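Local coordinates for protein putative oxidoreductase with NAD(P)-binding Rossmann-fold domain (Clostridium difficile, PDB 3UUW) that probably catalyses an NAD(P)-dependent oxidation or reduction, as a Gfo/Idh/MocA-family dehydrogenase whose substrate is not established, at residues M55-D58 with S62-K65. Residues are numbered along the deposited sequence; the frame is centred on the assembly and turned at random. Where two conformers were deposited one is given.
Sequences MPFD and SLAK
In the Rossmann-fold domain, Phe57 lies against Ser62 and Leu63 where the loop after helix 42-52 leads into the short helix 60-64. The chain folds back on itself here, and only three residues lie between Asp58 and Ser62. Leu63 sends CD1 over one face of the Phe57 ring as a CH-pi contact, 3.8 Å from the ring centroid and 17° off its normal. The methyl is displaced toward the rim, so its closest approach is to Phe57 CD1, at 3.6 Å. The two side chains cross nearly at right angles. With CG anti to its carbonyl carbon (chi1 -82°), the phenylalanine ring reaches across to the helix backbone, and Phe57 CD2 comes to 3.5 Å from Leu63 CA. Ser62 OG meets the ring at its edge, in the ring plane, 3.6 Å from Phe57 CD2.

Beside the ring the link is polar and runs through a water. The water accepts from Asp58 N at 3.0 Å and is also hydrogen-bonded to Ser62 OG at 3.1 Å. Ser62 OG is also hydrogen-bonded to Ser59 OG, while Asp58 OD1 stands 3.2 Å from Ser62 OG. Backbone hydrogen bonds of Met55 and Phe57 with Ala37 tie the loop to strand 33-38, at the edge of the parallel sheet. The helix therefore meets this loop through two unlike kinds of contact: dispersion and CH-pi contact between Phe57 and the buried Leu63, and a water bridge that gives the backbone N-H of Asp58 an acceptor.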
loop_
_atom_site.group_PDB
_atom_site.type_symbol
_atom_site.label_atom_id
_atom_site.label_comp_id
_atom_site.label_asym_id
_atom_site.label_seq_id
_atom_site.Cartn_x
_atom_site.Cartn_y
_atom_site.Cartn_z
ATOM N N MET A 55 20.491 -40.040 10.460
ATOM C CA MET A 55 21.720 -40.826 10.457
ATOM C C MET A 55 22.755 -40.169 9.545
ATOM O O MET A 55 22.476 -39.928 8.377
ATOM C CB MET A 55 21.421 -42.241 9.950
ATOM C CG MET A 55 22.628 -43.166 9.878
ATOM S SD MET A 55 23.360 -43.510 11.489
ATOM C CE MET A 55 21.997 -44.335 12.305
ATOM N N PRO A 56 23.946 -39.852 10.079
ATOM C CA PRO A 56 25.005 -39.318 9.213
ATOM C C PRO A 56 25.700 -40.444 8.444
ATOM O O PRO A 56 25.944 -41.531 9.005
ATOM C CB PRO A 56 25.979 -38.675 10.191
ATOM C CG PRO A 56 25.800 -39.417 11.457
ATOM C CD PRO A 56 24.367 -39.906 11.491
ATOM N N PHE A 57 26.020 -40.189 7.180
ATOM C CA PHE A 57 26.753 -41.144 6.343
ATOM C C PHE A 57 28.137 -40.575 6.003
ATOM O O PHE A 57 28.333 -39.363 5.947
ATOM C CB PHE A 57 25.964 -41.488 5.076
ATOM C CG PHE A 57 24.897 -42.541 5.286
ATOM C CD1 PHE A 57 23.751 -42.260 6.010
ATOM C CD2 PHE A 57 25.054 -43.817 4.767
ATOM C CE1 PHE A 57 22.777 -43.232 6.211
ATOM C CE2 PHE A 57 24.082 -44.796 4.959
ATOM C CZ PHE A 57 22.944 -44.507 5.683
ATOM N N ASP A 58 29.094 -41.455 5.773
ATOM C CA ASP A 58 30.472 -41.018 5.564
ATOM C C ASP A 58 30.841 -40.772 4.103
ATOM O O ASP A 58 31.928 -40.293 3.828
ATOM C CB ASP A 58 31.460 -41.984 6.216
ATOM C CG ASP A 58 31.375 -43.386 5.659
ATOM O OD1 ASP A 58 30.882 -43.561 4.526
ATOM O OD2 ASP A 58 31.810 -44.322 6.372
ATOM N N SER A 62 27.960 -44.589 0.062
ATOM C CA SER A 62 27.315 -45.367 1.118
ATOM C C SER A 62 25.874 -44.929 1.347
ATOM O O SER A 62 25.010 -45.752 1.635
ATOM C CB SER A 62 28.102 -45.304 2.426
ATOM O OG SER A 62 28.194 -43.991 2.922
ATOM N N LEU A 63 25.612 -43.631 1.237
ATOM C CA LEU A 63 24.251 -43.146 1.420
ATOM C C LEU A 63 23.369 -43.577 0.247
ATOM O O LEU A 63 22.266 -44.089 0.445
ATOM C CB LEU A 63 24.229 -41.626 1.564
ATOM C CG LEU A 63 22.854 -40.950 1.676
ATOM C CD1 LEU A 63 22.039 -41.482 2.896
ATOM C CD2 LEU A 63 23.037 -39.437 1.746
ATOM N N ALA A 64 23.863 -43.361 -0.970
ATOM C CA ALA A 64 23.093 -43.652 -2.176
ATOM C C ALA A 64 22.655 -45.106 -2.240
ATOM O O ALA A 64 21.569 -45.400 -2.707
ATOM C CB ALA A 64 23.882 -43.283 -3.421
ATOM N N LYS A 65 23.517 -46.011 -1.781
ATOM C CA LYS A 65 23.216 -47.450 -1.785
ATOM C C LYS A 65 22.045 -47.827 -0.879
ATOM O O LYS A 65 21.474 -48.917 -1.017
ATOM C CB LYS A 65 24.467 -48.258 -1.404
ATOM C CG LYS A 65 25.508 -48.257 -2.499
ATOM C CD LYS A 65 26.855 -48.798 -2.033
ATOM C CE LYS A 65 27.891 -48.664 -3.148
ATOM N NZ LYS A 65 29.279 -48.992 -2.699
HETATM O O HOH W 1 28.421 -44.330 6.018
#